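Local coordinates for cyclic dimeric GMP binding protein (Pseudomonas fluorescens, PDB 3PJV) that relays cytoplasmic cyclic di-GMP signals to the periplasm, where it controls proteolysis, most likely by acting on the protease LapG, at the interface of chains A and B. Sequence-based numbering; all coordinates share one arbitrary frame. Chains: chain A/B, Cyclic dimeric GMP binding protein.

Contact 1: the interface of chains A and B. Residues chain A 98-101, 108, 110; chain B 29, 32-33, 36, 60.
The beta-hairpin of strands 96-102 and 105-114 in the LapD/MoxY periplasmic domain of chain A packs against chain B, with A:Val100 and B:Ala29 facing each other at the centre. Chain B brings the C-terminal end of helix 7-32, the 3-10 turn 33-35, the loop residue B:Ile36 and strand 57-62. A:Val110 and B:Val60 form an antiparallel beta bridge, which joins strands of the two chains.

A:Val100 places its two methyls on different partners. A:Val100 CG1 is anti to the backbone N (chi1 -179°) and points at the tip of B:Ile36, 3.8 Å from B:Ile36 CD1. This methyl also lies beside B:Thr33; the side chains of the two residues run past each other in opposite directions. A:Val100 CG2 turns instead to the main chain of B:Ala29, 3.8 Å from B:Ala29 CA. B:Ala29 CB meets A:Ala98 CB methyl to methyl at 3.7 Å. B:Ala29 CB also lies near the carbonyl oxygen of A:Leu99. These small side chains may allow the helix end to come close to the strand.

A:Val110 reaches the same helix with its CG2 branch. A:Val110 CG2 is 3.8 Å from B:Leu32 CD1, and the two side chains cross obliquely. Strand 105-114 also brings A:Ala108 CB against B:Val60 CG1.

Water links polar groups of the two chains. A:Ser101 N points nearly straight at water 1 (174° at H), and the hydroxyl B:Thr33 OG1 lies 2.8 Å from the same water. B:Thr33 OG1 also donates to the carbonyl B:Ala29 O at 2.8 Å, from a position tilted 27° out of the carbonyl plane. The hydroxyl is thus tied to the carbonyl one turn back in its own chain while it also meets the bridging water. Water 2 makes a second link, 2.6 Å from B:Thr33 O, and also contacts the carbonyl A:Ser101 O.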
loop_
_atom_site.group_PDB
_atom_site.type_symbol
_atom_site.label_atom_id
_atom_site.label_comp_id
_atom_site.label_asym_id
_atom_site.label_seq_id
_atom_site.Cartn_x
_atom_site.Cartn_y
_atom_site.Cartn_z
ATOM N N ALA A 98 -2.700 17.727 -4.139
ATOM C CA ALA A 98 -2.498 18.180 -5.512
ATOM C C ALA A 98 -3.706 18.989 -5.969
ATOM O O ALA A 98 -4.820 18.777 -5.493
ATOM C CB ALA A 98 -2.264 16.993 -6.436
ATOM N N LEU A 99 -3.483 19.924 -6.885
ATOM C CA LEU A 99 -4.544 20.805 -7.343
ATOM C C LEU A 99 -5.164 20.304 -8.635
ATOM O O LEU A 99 -4.478 19.761 -9.493
ATOM C CB LEU A 99 -4.007 22.220 -7.561
ATOM C CG LEU A 99 -3.490 22.922 -6.303
ATOM C CD1 LEU A 99 -3.124 24.365 -6.602
ATOM C CD2 LEU A 99 -4.518 22.847 -5.188
ATOM N N VAL A 100 -6.476 20.485 -8.750
ATOM C CA VAL A 100 -7.197 20.238 -9.987
ATOM C C VAL A 100 -7.605 21.595 -10.548
ATOM O O VAL A 100 -8.204 22.405 -9.843
ATOM C CB VAL A 100 -8.482 19.424 -9.753
ATOM C CG1 VAL A 100 -9.198 19.172 -11.077
ATOM C CG2 VAL A 100 -8.180 18.112 -9.023
ATOM N N SER A 101 -7.285 21.831 -11.814
ATOM C CA SER A 101 -7.647 23.081 -12.464
ATOM C C SER A 101 -8.874 22.906 -13.334
ATOM O O SER A 101 -9.110 21.827 -13.875
ATOM C CB SER A 101 -6.480 23.605 -13.299
ATOM O OG SER A 101 -5.475 24.137 -12.452
ATOM N N ALA A 108 -10.144 22.641 -7.365
ATOM C CA ALA A 108 -10.254 21.757 -6.205
ATOM C C ALA A 108 -8.885 21.274 -5.757
ATOM O O ALA A 108 -7.934 21.274 -6.542
ATOM C CB ALA A 108 -11.153 20.568 -6.549
ATOM N N VAL A 110 -7.019 17.924 -3.938
ATOM C CA VAL A 110 -7.096 16.523 -3.526
ATOM C C VAL A 110 -6.133 16.315 -2.366
ATOM O O VAL A 110 -4.943 16.615 -2.484
ATOM C CB VAL A 110 -6.682 15.573 -4.668
ATOM C CG1 VAL A 110 -6.764 14.121 -4.205
ATOM C CG2 VAL A 110 -7.548 15.796 -5.893
ATOM N N ALA B 29 -5.642 13.802 -8.933
ATOM C CA ALA B 29 -5.906 15.143 -9.446
ATOM C C ALA B 29 -5.934 15.123 -10.976
ATOM O O ALA B 29 -6.773 15.767 -11.597
ATOM C CB ALA B 29 -4.854 16.127 -8.946
ATOM N N LEU B 32 -9.106 13.381 -12.207
ATOM C CA LEU B 32 -10.313 14.171 -11.959
ATOM C C LEU B 32 -10.436 15.337 -12.926
ATOM O O LEU B 32 -11.517 15.900 -13.102
ATOM C CB LEU B 32 -10.305 14.733 -10.536
ATOM C CG LEU B 32 -10.442 13.728 -9.388
ATOM C CD1 LEU B 32 -10.418 14.471 -8.047
ATOM C CD2 LEU B 32 -11.714 12.911 -9.512
ATOM N N THR B 33 -9.320 15.711 -13.538
ATOM C CA THR B 33 -9.277 16.948 -14.303
ATOM C C THR B 33 -10.354 17.036 -15.387
ATOM O O THR B 33 -11.096 18.012 -15.438
ATOM C CB THR B 33 -7.868 17.221 -14.855
ATOM O OG1 THR B 33 -6.992 17.483 -13.751
ATOM C CG2 THR B 33 -7.877 18.431 -15.775
ATOM N N ILE B 36 -14.150 17.163 -13.548
ATOM C CA ILE B 36 -14.394 17.972 -12.358
ATOM C C ILE B 36 -15.821 18.523 -12.261
ATOM O O ILE B 36 -16.305 18.796 -11.165
ATOM C CB ILE B 36 -13.355 19.110 -12.211
ATOM C CG1 ILE B 36 -13.260 19.561 -10.748
ATOM C CG2 ILE B 36 -13.684 20.259 -13.140
ATOM C CD1 ILE B 36 -12.753 18.492 -9.806
ATOM N N VAL B 60 -11.561 15.614 -1.240
ATOM C CA VAL B 60 -11.510 16.607 -2.306
ATOM C C VAL B 60 -12.243 17.854 -1.839
ATOM O O VAL B 60 -13.403 17.782 -1.426
ATOM C CB VAL B 60 -12.154 16.066 -3.593
ATOM C CG1 VAL B 60 -12.101 17.123 -4.688
ATOM C CG2 VAL B 60 -11.441 14.786 -4.028
HETATM O O HOH W 1 -5.718 19.963 -13.383
HETATM O O HOH W 2 -10.841 20.609 -15.621
#

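Contact 2: the interface of chains A and B. Residues chain A 53-54, 78, 117-118, 121; chain B 54, 115, 117-118.
This is a mainly hydrophobic interface between the two copies of the deposited, probably biological, dimer. It is built of aromatic and methionine side chains, the latter modelled here as selenomethionine; A:Tyr54 and A:Phe118 meet B:Tyr54 and B:Met117. It joins the starts of the C-terminal helices of the two chains and so would tie the copies together.

The tyrosine rings meet edge to face, with their planes at 81° and their centroids 5.1 Å apart. The CD2 edge of B:Tyr54 lies over one face of A:Tyr54, toward its rim. The same CD2 lies 3.5 Å from CE2 of A:Phe118, whose side chain crosses B:Tyr54 at about a right angle. Within chain A, A:Tyr54 CD1 lies above one face of A:Phe118, offset toward the rim.

The two selenomethionines are not arranged alike. A:Met117 has CG anti to the backbone N (chi1 -176°). In B:Met117, CG stands between N and the carbonyl carbon (chi1 75°). The two side chains slide past each other in opposite directions, and B:Met117 SE comes 3.6 Å from A:Met117 CG. A:Met117 SE sits 3.7 Å from the ring carbon CD2 of B:Phe118. The exact two-fold relation is therefore broken in these side chains.

Polar contacts accompany the apolar ones. B:His115 N donates to the carbonyl A:Tyr54 O at 2.9 Å. Water 3 contacts that oxygen, B:His115 O and the phenol B:Tyr54 OH. Water 4 joins A:Tyr54 OH to B:Tyr54 O. The imidazole of B:His115 caps the start of helix 117-127: its ND1 accepts the bond from B:Met117 N at 3.0 Å, with the donor close to the ring plane.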
loop_
_atom_site.group_PDB
_atom_site.type_symbol
_atom_site.label_atom_id
_atom_site.label_comp_id
_atom_site.label_asym_id
_atom_site.label_seq_id
_atom_site.Cartn_x
_atom_site.Cartn_y
_atom_site.Cartn_z
ATOM N N GLY A 53 6.668 -1.906 3.506
ATOM C CA GLY A 53 6.126 -2.836 4.479
ATOM C C GLY A 53 4.911 -3.592 3.961
ATOM O O GLY A 53 4.372 -4.437 4.662
ATOM N N TYR A 54 4.484 -3.297 2.730
ATOM C CA TYR A 54 3.260 -3.909 2.198
ATOM C C TYR A 54 3.434 -5.377 1.813
ATOM O O TYR A 54 2.444 -6.073 1.563
ATOM C CB TYR A 54 2.734 -3.164 0.965
ATOM C CG TYR A 54 2.434 -1.695 1.171
ATOM C CD1 TYR A 54 2.092 -1.197 2.419
ATOM C CD2 TYR A 54 2.497 -0.805 0.101
ATOM C CE1 TYR A 54 1.822 0.153 2.601
ATOM C CE2 TYR A 54 2.234 0.540 0.272
ATOM C CZ TYR A 54 1.902 1.017 1.517
ATOM O OH TYR A 54 1.642 2.357 1.679
ATOM N N VAL A 78 0.059 -11.218 11.367
ATOM C CA VAL A 78 -0.468 -9.921 11.795
ATOM C C VAL A 78 0.241 -9.449 13.048
ATOM O O VAL A 78 0.519 -10.245 13.953
ATOM C CB VAL A 78 -1.985 -9.978 12.074
ATOM C CG1 VAL A 78 -2.426 -8.794 12.941
ATOM C CG2 VAL A 78 -2.757 -9.997 10.751
HETATM N N MSE A 117 -0.577 1.680 9.170
HETATM C CA MSE A 117 -0.615 0.378 9.836
HETATM C C MSE A 117 0.672 -0.444 9.670
HETATM O O MSE A 117 1.154 -1.063 10.622
HETATM C CB MSE A 117 -1.833 -0.395 9.332
HETATM C CG MSE A 117 -2.109 -1.729 9.964
HETATM SE SE MSE A 117 -3.493 -2.475 8.787
HETATM C CE MSE A 117 -4.996 -1.328 9.366
ATOM N N PHE A 118 1.241 -0.447 8.467
ATOM C CA PHE A 118 2.450 -1.223 8.219
ATOM C C PHE A 118 3.663 -0.554 8.850
ATOM O O PHE A 118 4.545 -1.224 9.393
ATOM C CB PHE A 118 2.671 -1.432 6.708
ATOM C CG PHE A 118 1.556 -2.190 6.031
ATOM C CD1 PHE A 118 1.568 -3.577 5.990
ATOM C CD2 PHE A 118 0.482 -1.514 5.472
ATOM C CE1 PHE A 118 0.538 -4.276 5.372
ATOM C CE2 PHE A 118 -0.554 -2.210 4.864
ATOM C CZ PHE A 118 -0.522 -3.589 4.811
ATOM N N ALA A 121 3.524 -1.253 12.531
ATOM C CA ALA A 121 3.883 -2.649 12.784
ATOM C C ALA A 121 5.392 -2.823 12.782
ATOM O O ALA A 121 5.942 -3.490 13.646
ATOM C CB ALA A 121 3.237 -3.589 11.779
ATOM N N TYR B 54 -4.127 1.566 0.271
ATOM C CA TYR B 54 -4.003 1.550 1.733
ATOM C C TYR B 54 -3.952 2.970 2.268
ATOM O O TYR B 54 -2.876 3.487 2.565
ATOM C CB TYR B 54 -2.727 0.815 2.138
ATOM C CG TYR B 54 -2.700 -0.655 1.748
ATOM C CD1 TYR B 54 -3.881 -1.384 1.579
ATOM C CD2 TYR B 54 -1.494 -1.319 1.583
ATOM C CE1 TYR B 54 -3.848 -2.729 1.240
ATOM C CE2 TYR B 54 -1.452 -2.654 1.256
ATOM C CZ TYR B 54 -2.628 -3.358 1.077
ATOM O OH TYR B 54 -2.570 -4.696 0.760
ATOM N N HIS B 115 1.404 -8.738 2.113
ATOM C CA HIS B 115 1.002 -8.955 3.500
ATOM C C HIS B 115 -0.502 -8.741 3.661
ATOM O O HIS B 115 -1.031 -7.739 3.204
ATOM C CB HIS B 115 1.753 -7.993 4.423
ATOM C CG HIS B 115 1.770 -8.435 5.854
ATOM N ND1 HIS B 115 0.638 -8.447 6.642
ATOM C CD2 HIS B 115 2.779 -8.894 6.633
ATOM C CE1 HIS B 115 0.951 -8.897 7.848
ATOM N NE2 HIS B 115 2.242 -9.172 7.868
HETATM N N MSE B 117 -2.316 -8.131 6.352
HETATM C CA MSE B 117 -2.807 -7.429 7.556
HETATM C C MSE B 117 -3.932 -6.423 7.249
HETATM O O MSE B 117 -4.921 -6.356 7.984
HETATM C CB MSE B 117 -1.665 -6.787 8.365
HETATM C CG MSE B 117 -1.075 -5.537 7.775
HETATM SE SE MSE B 117 -0.057 -4.559 9.191
HETATM C CE MSE B 117 -0.645 -5.593 10.799
ATOM N N PHE B 118 -3.806 -5.655 6.167
ATOM C CA PHE B 118 -4.820 -4.642 5.820
ATOM C C PHE B 118 -6.162 -5.272 5.429
ATOM O O PHE B 118 -7.224 -4.831 5.875
ATOM C CB PHE B 118 -4.328 -3.688 4.708
ATOM C CG PHE B 118 -5.068 -2.367 4.666
ATOM C CD1 PHE B 118 -6.176 -2.207 3.856
ATOM C CD2 PHE B 118 -4.657 -1.293 5.446
ATOM C CE1 PHE B 118 -6.863 -1.004 3.812
ATOM C CE2 PHE B 118 -5.347 -0.079 5.403
ATOM C CZ PHE B 118 -6.450 0.058 4.585
HETATM O O HOH W 3 -0.318 -5.967 1.377
HETATM O O HOH W 4 -0.100 2.949 3.428
#

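Contact 1 and contact 2 lie about 28 Å apart between the centres of their C-alpha atoms. They share no residues, but strand 105-114 of chain A, which serves contact 1, runs on toward helix 117-128, which serves contact 2. Chain B is engaged by both, through the end of its long helix in contact 1 and the start of its C-terminal helix in contact 2. Each has a twin with the chains exchanged; contact 2 lies where equivalent residues of both chains meet, unlike contact 1. Separated patches may thus fix the relative orientation of the two periplasmic domains, which would suit signalling through a dimer.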